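Local coordinates for protein N-acetylglucosaminidase (Paenibacillus barengoltzii, PDB 6INX) that probably hydrolyses beta-N-acetylglucosaminide bonds as a family 18 glycoside hydrolase, and is classed with enzymes that cleave the chitobiose core of N-linked glycans, at residues Y5-L19 with V313-G327. Sequence-based numbering, arbitrary orientation.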
loop_
_atom_site.group_PDB
_atom_site.type_symbol
_atom_site.label_atom_id
_atom_site.label_comp_id
_atom_site.label_asym_id
_atom_site.label_seq_id
_atom_site.Cartn_x
_atom_site.Cartn_y
_atom_site.Cartn_z
ATOM N N TYR A 5 17.179 2.945 27.403
ATOM C CA TYR A 5 16.639 2.776 26.066
ATOM C C TYR A 5 17.682 3.211 25.048
ATOM O O TYR A 5 18.576 4.008 25.345
ATOM C CB TYR A 5 15.356 3.597 25.882
ATOM C CG TYR A 5 14.219 3.156 26.778
ATOM C CD1 TYR A 5 13.406 2.086 26.424
ATOM C CD2 TYR A 5 13.959 3.812 27.976
ATOM C CE1 TYR A 5 12.362 1.677 27.239
ATOM C CE2 TYR A 5 12.919 3.413 28.799
ATOM C CZ TYR A 5 12.128 2.345 28.427
ATOM O OH TYR A 5 11.094 1.941 29.241
ATOM N N VAL A 6 17.555 2.666 23.838
ATOM C CA VAL A 6 18.385 3.100 22.719
ATOM C C VAL A 6 17.942 4.490 22.287
ATOM O O VAL A 6 16.748 4.738 22.074
ATOM C CB VAL A 6 18.269 2.107 21.551
ATOM C CG1 VAL A 6 18.900 2.684 20.289
ATOM C CG2 VAL A 6 18.899 0.772 21.902
ATOM N N VAL A 7 18.894 5.410 22.183
ATOM C CA VAL A 7 18.697 6.704 21.535
ATOM C C VAL A 7 19.758 6.776 20.443
ATOM O O VAL A 7 20.922 7.114 20.705
ATOM C CB VAL A 7 18.803 7.878 22.515
ATOM C CG1 VAL A 7 18.600 9.204 21.786
ATOM C CG2 VAL A 7 17.795 7.724 23.657
ATOM N N ALA A 8 19.381 6.430 19.216
ATOM C CA ALA A 8 20.339 6.220 18.139
ATOM C C ALA A 8 20.138 7.271 17.059
ATOM O O ALA A 8 19.025 7.457 16.563
ATOM C CB ALA A 8 20.200 4.815 17.555
ATOM N N GLY A 9 21.202 7.967 16.714
ATOM C CA GLY A 9 21.106 8.993 15.698
ATOM C C GLY A 9 21.918 8.665 14.462
ATOM O O GLY A 9 23.103 8.327 14.565
ATOM N N TYR A 10 21.297 8.753 13.290
ATOM C CA TYR A 10 22.065 8.773 12.053
ATOM C C TYR A 10 22.783 10.108 11.923
ATOM O O TYR A 10 22.180 11.173 12.105
ATOM C CB TYR A 10 21.156 8.525 10.847
ATOM C CG TYR A 10 20.875 7.052 10.646
ATOM C CD1 TYR A 10 21.730 6.254 9.889
ATOM C CD2 TYR A 10 19.781 6.452 11.254
ATOM C CE1 TYR A 10 21.487 4.886 9.734
ATOM C CE2 TYR A 10 19.525 5.100 11.105
ATOM C CZ TYR A 10 20.385 4.323 10.342
ATOM O OH TYR A 10 20.121 2.967 10.212
ATOM N N VAL A 11 24.089 10.046 11.683
ATOM C CA VAL A 11 24.910 11.231 11.466
ATOM C C VAL A 11 25.704 11.004 10.192
ATOM O O VAL A 11 26.481 10.046 10.106
ATOM C CB VAL A 11 25.869 11.476 12.640
ATOM C CG1 VAL A 11 26.627 12.787 12.422
ATOM C CG2 VAL A 11 25.107 11.485 13.959
ATOM N N SER A 12 25.515 11.874 9.202
ATOM C CA SER A 12 26.357 11.794 8.014
ATOM C C SER A 12 27.816 12.039 8.390
ATOM O O SER A 12 28.121 12.754 9.347
ATOM C CB SER A 12 25.907 12.812 6.969
ATOM O OG SER A 12 26.317 14.114 7.326
ATOM N N ASP A 13 28.729 11.401 7.651
ATOM C CA ASP A 13 30.152 11.615 7.904
ATOM C C ASP A 13 30.490 13.101 7.877
ATOM O O ASP A 13 31.303 13.582 8.677
ATOM C CB ASP A 13 30.979 10.839 6.872
ATOM C CG ASP A 13 32.433 11.288 6.815
ATOM O OD1 ASP A 13 33.159 11.128 7.818
ATOM O OD2 ASP A 13 32.850 11.800 5.754
ATOM N N ARG A 14 29.838 13.845 6.983
ATOM C CA ARG A 14 30.085 15.276 6.855
ATOM C C ARG A 14 29.696 16.041 8.118
ATOM O O ARG A 14 30.260 17.109 8.393
ATOM C CB ARG A 14 29.318 15.789 5.638
ATOM C CG ARG A 14 29.312 17.289 5.426
ATOM C CD ARG A 14 28.537 17.622 4.156
ATOM N NE ARG A 14 28.986 16.812 3.025
ATOM C CZ ARG A 14 30.115 17.024 2.353
ATOM N NH1 ARG A 14 30.922 18.023 2.694
ATOM N NH2 ARG A 14 30.443 16.230 1.342
ATOM N N HIS A 15 28.764 15.511 8.911
ATOM C CA HIS A 15 28.279 16.200 10.103
ATOM C C HIS A 15 28.973 15.771 11.388
ATOM O O HIS A 15 28.696 16.349 12.443
ATOM C CB HIS A 15 26.762 16.026 10.255
ATOM C CG HIS A 15 25.972 16.665 9.158
ATOM N ND1 HIS A 15 24.755 16.176 8.735
ATOM C CD2 HIS A 15 26.230 17.751 8.392
ATOM C CE1 HIS A 15 24.297 16.935 7.754
ATOM N NE2 HIS A 15 25.173 17.897 7.527
ATOM N N LEU A 16 29.854 14.774 11.336
ATOM C CA LEU A 16 30.568 14.340 12.537
ATOM C C LEU A 16 31.251 15.472 13.295
ATOM O O LEU A 16 31.139 15.504 14.531
ATOM C CB LEU A 16 31.538 13.198 12.198
ATOM C CG LEU A 16 30.898 11.843 11.881
ATOM C CD1 LEU A 16 31.942 10.908 11.259
ATOM C CD2 LEU A 16 30.260 11.224 13.124
ATOM N N PRO A 17 31.954 16.412 12.652
ATOM C CA PRO A 17 32.601 17.491 13.425
ATOM C C PRO A 17 31.627 18.409 14.141
ATOM O O PRO A 17 32.041 19.126 15.059
ATOM C CB PRO A 17 33.414 18.255 12.370
ATOM C CG PRO A 17 33.579 17.298 11.235
ATOM C CD PRO A 17 32.327 16.476 11.227
ATOM N N GLU A 18 30.355 18.418 13.759
ATOM C CA GLU A 18 29.390 19.274 14.432
ATOM C C GLU A 18 28.915 18.711 15.767
ATOM O O GLU A 18 28.283 19.444 16.534
ATOM C CB GLU A 18 28.199 19.549 13.513
ATOM C CG GLU A 18 28.596 20.184 12.192
ATOM C CD GLU A 18 27.487 20.132 11.165
ATOM O OE1 GLU A 18 26.326 19.891 11.554
ATOM O OE2 GLU A 18 27.777 20.334 9.965
ATOM N N LEU A 19 29.209 17.447 16.066
ATOM C CA LEU A 19 28.764 16.855 17.319
ATOM C C LEU A 19 29.483 17.504 18.497
ATOM O O LEU A 19 30.714 17.609 18.510
ATOM C CB LEU A 19 29.024 15.350 17.310
ATOM C CG LEU A 19 28.052 14.516 16.468
ATOM C CD1 LEU A 19 28.664 13.168 16.129
ATOM C CD2 LEU A 19 26.733 14.336 17.204
ATOM N N VAL A 313 7.135 3.472 23.163
ATOM C CA VAL A 313 8.280 2.589 23.373
ATOM C C VAL A 313 8.284 2.055 24.800
ATOM O O VAL A 313 8.491 0.859 25.033
ATOM C CB VAL A 313 9.586 3.332 23.032
ATOM C CG1 VAL A 313 10.795 2.664 23.671
ATOM C CG2 VAL A 313 9.767 3.417 21.517
ATOM N N LYS A 314 8.016 2.928 25.772
ATOM C CA LYS A 314 8.016 2.509 27.171
ATOM C C LYS A 314 6.858 1.563 27.464
ATOM O O LYS A 314 7.045 0.516 28.094
ATOM C CB LYS A 314 7.954 3.735 28.084
ATOM C CG LYS A 314 9.186 4.622 28.022
ATOM C CD LYS A 314 8.965 5.884 28.839
ATOM C CE LYS A 314 10.269 6.565 29.160
ATOM N NZ LYS A 314 10.035 7.876 29.829
ATOM N N ALA A 315 5.655 1.903 26.997
ATOM C CA ALA A 315 4.486 1.091 27.305
ATOM C C ALA A 315 4.575 -0.281 26.655
ATOM O O ALA A 315 4.172 -1.287 27.252
ATOM C CB ALA A 315 3.214 1.813 26.860
ATOM N N GLN A 316 5.104 -0.345 25.434
ATOM C CA GLN A 316 5.195 -1.583 24.679
ATOM C C GLN A 316 6.496 -2.328 24.924
ATOM O O GLN A 316 6.666 -3.433 24.399
ATOM C CB GLN A 316 5.024 -1.311 23.176
ATOM C CG GLN A 316 3.695 -0.637 22.819
ATOM C CD GLN A 316 2.490 -1.424 23.310
ATOM O OE1 GLN A 316 1.529 -0.852 23.832
ATOM N NE2 GLN A 316 2.537 -2.736 23.149
ATOM N N GLU A 317 7.407 -1.740 25.703
ATOM C CA GLU A 317 8.659 -2.384 26.094
ATOM C C GLU A 317 9.546 -2.676 24.886
ATOM O O GLU A 317 10.127 -3.758 24.754
ATOM C CB GLU A 317 8.417 -3.615 26.970
ATOM C CG GLU A 317 7.557 -3.277 28.189
ATOM C CD GLU A 317 7.543 -4.364 29.245
ATOM O OE1 GLU A 317 8.007 -5.492 28.966
ATOM O OE2 GLU A 317 7.065 -4.083 30.365
ATOM N N LEU A 318 9.656 -1.688 24.004
ATOM C CA LEU A 318 10.546 -1.779 22.860
ATOM C C LEU A 318 11.955 -1.344 23.268
ATOM O O LEU A 318 12.201 -0.921 24.404
ATOM C CB LEU A 318 10.004 -0.940 21.708
ATOM C CG LEU A 318 8.554 -1.227 21.322
ATOM C CD1 LEU A 318 8.146 -0.381 20.126
ATOM C CD2 LEU A 318 8.360 -2.709 21.038
ATOM N N ALA A 319 12.897 -1.431 22.327
ATOM C CA ALA A 319 14.294 -1.140 22.644
ATOM C C ALA A 319 14.584 0.356 22.718
ATOM O O ALA A 319 15.423 0.783 23.521
ATOM C CB ALA A 319 15.227 -1.797 21.626
ATOM N N GLY A 320 13.941 1.164 21.883
ATOM C CA GLY A 320 14.254 2.583 21.847
ATOM C C GLY A 320 13.871 3.188 20.505
ATOM O O GLY A 320 12.997 2.679 19.811
ATOM N N VAL A 321 14.535 4.299 20.183
ATOM C CA VAL A 321 14.199 5.128 19.028
ATOM C C VAL A 321 15.481 5.509 18.305
ATOM O O VAL A 321 16.507 5.781 18.939
ATOM C CB VAL A 321 13.437 6.404 19.447
ATOM C CG1 VAL A 321 13.080 7.257 18.212
ATOM C CG2 VAL A 321 12.193 6.054 20.257
ATOM N N MET A 322 15.418 5.537 16.972
ATOM C CA MET A 322 16.472 6.110 16.152
ATOM C C MET A 322 15.902 7.242 15.307
ATOM O O MET A 322 14.685 7.339 15.101
ATOM C CB MET A 322 17.154 5.050 15.273
ATOM C CG MET A 322 16.236 4.396 14.270
ATOM S SD MET A 322 16.103 5.377 12.766
ATOM C CE MET A 322 15.388 4.138 11.678
ATOM N N PHE A 323 16.784 8.103 14.804
ATOM C CA PHE A 323 16.332 9.214 13.979
ATOM C C PHE A 323 17.222 9.438 12.765
ATOM O O PHE A 323 18.433 9.190 12.791
ATOM C CB PHE A 323 16.176 10.513 14.786
ATOM C CG PHE A 323 17.458 11.049 15.364
ATOM C CD1 PHE A 323 18.296 11.862 14.609
ATOM C CD2 PHE A 323 17.802 10.782 16.682
ATOM C CE1 PHE A 323 19.474 12.374 15.156
ATOM C CE2 PHE A 323 18.964 11.297 17.233
ATOM C CZ PHE A 323 19.796 12.096 16.470
ATOM N N TRP A 324 16.593 9.910 11.695
ATOM C CA TRP A 324 17.268 10.417 10.505
ATOM C C TRP A 324 16.861 11.876 10.370
ATOM O O TRP A 324 15.662 12.163 10.280
ATOM C CB TRP A 324 16.805 9.667 9.247
ATOM C CG TRP A 324 17.482 10.219 8.022
ATOM C CD1 TRP A 324 17.103 11.308 7.283
ATOM C CD2 TRP A 324 18.710 9.760 7.456
ATOM N NE1 TRP A 324 18.005 11.527 6.275
ATOM C CE2 TRP A 324 19.006 10.595 6.362
ATOM C CE3 TRP A 324 19.581 8.716 7.764
ATOM C CZ2 TRP A 324 20.138 10.416 5.574
ATOM C CZ3 TRP A 324 20.698 8.537 6.983
ATOM C CH2 TRP A 324 20.973 9.389 5.902
ATOM N N GLU A 325 17.824 12.807 10.356
ATOM C CA GLU A 325 19.267 12.632 10.540
ATOM C C GLU A 325 19.739 13.865 11.338
ATOM O O GLU A 325 19.074 14.903 11.322
ATOM C CB GLU A 325 19.955 12.576 9.170
ATOM C CG GLU A 325 21.484 12.407 9.196
ATOM C CD GLU A 325 22.214 13.744 9.205
ATOM O OE1 GLU A 325 21.589 14.763 8.851
ATOM O OE2 GLU A 325 23.412 13.790 9.571
ATOM N N TYR A 326 20.892 13.751 12.010
ATOM C CA TYR A 326 21.358 14.766 12.960
ATOM C C TYR A 326 21.312 16.189 12.399
ATOM O O TYR A 326 20.843 17.118 13.074
ATOM C CB TYR A 326 22.775 14.401 13.399
ATOM C CG TYR A 326 23.528 15.474 14.151
ATOM C CD1 TYR A 326 23.448 15.573 15.529
ATOM C CD2 TYR A 326 24.345 16.368 13.476
ATOM C CE1 TYR A 326 24.159 16.555 16.216
ATOM C CE2 TYR A 326 25.049 17.343 14.145
ATOM C CZ TYR A 326 24.952 17.431 15.512
ATOM O OH TYR A 326 25.665 18.410 16.167
ATOM N N GLY A 327 21.811 16.388 11.184
ATOM C CA GLY A 327 21.908 17.708 10.586
ATOM C C GLY A 327 20.610 18.331 10.123
ATOM O O GLY A 327 20.599 19.498 9.717
HETATM O O HOH W 1 9.688 -0.344 28.813
#
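The closure of a TIM barrel, where the first strand meets the last, is the worked example here: in this family 18 hydrolase, strand 6-12 pairs in parallel with strand 320-324, their axes 14° apart. Val6 N donates to Ala319 O, and the ladder continues through Val321, Ala8 and Phe323 to Tyr10, whose N reaches Phe323 O and whose O accepts from Tyr326 N. Two faces follow. Toward helix 333-341, CA of Gly9 sits over the Phe323 ring, a CH-pi contact 3.6 Å from the centroid, with CZ of Phe323 3.5 Å from Gly9 CA. Toward the barrel interior, Met322 SD lies at the edge of the Tyr10 ring, 3.8 Å from CE2, while Trp324 CE3 packs 3.5 Å from Tyr10 CB. Tyr10 OH hydrogen-bonds to Asp107 OD2 on strand 105-109, around which the DxxDxDxE motif of family 18 is found.

A cis peptide joins Trp324 to Glu325, and beyond it the Glu325 chain, bent at chi2 (-91°), swings its carboxylate to Ser12 and His15. OE2 accepts two bonds: the Ser12 N-H on the anti side, 26° out of the carboxylate plane, at 2.9 Å, and His15 ND1 from the syn side, also at 2.9 Å and in the imidazole plane. With an alanine here, both the Ser12 N-H and His15 ND1 would probably be left without their acceptor. The neighbouring Tyr326 lies alongside Val11, touches Leu19 CD2 through CE1 at 3.5 Å, and hydrogen-bonds to Glu23 OE1 through its OH, which lies 2.8 Å from Glu18 O.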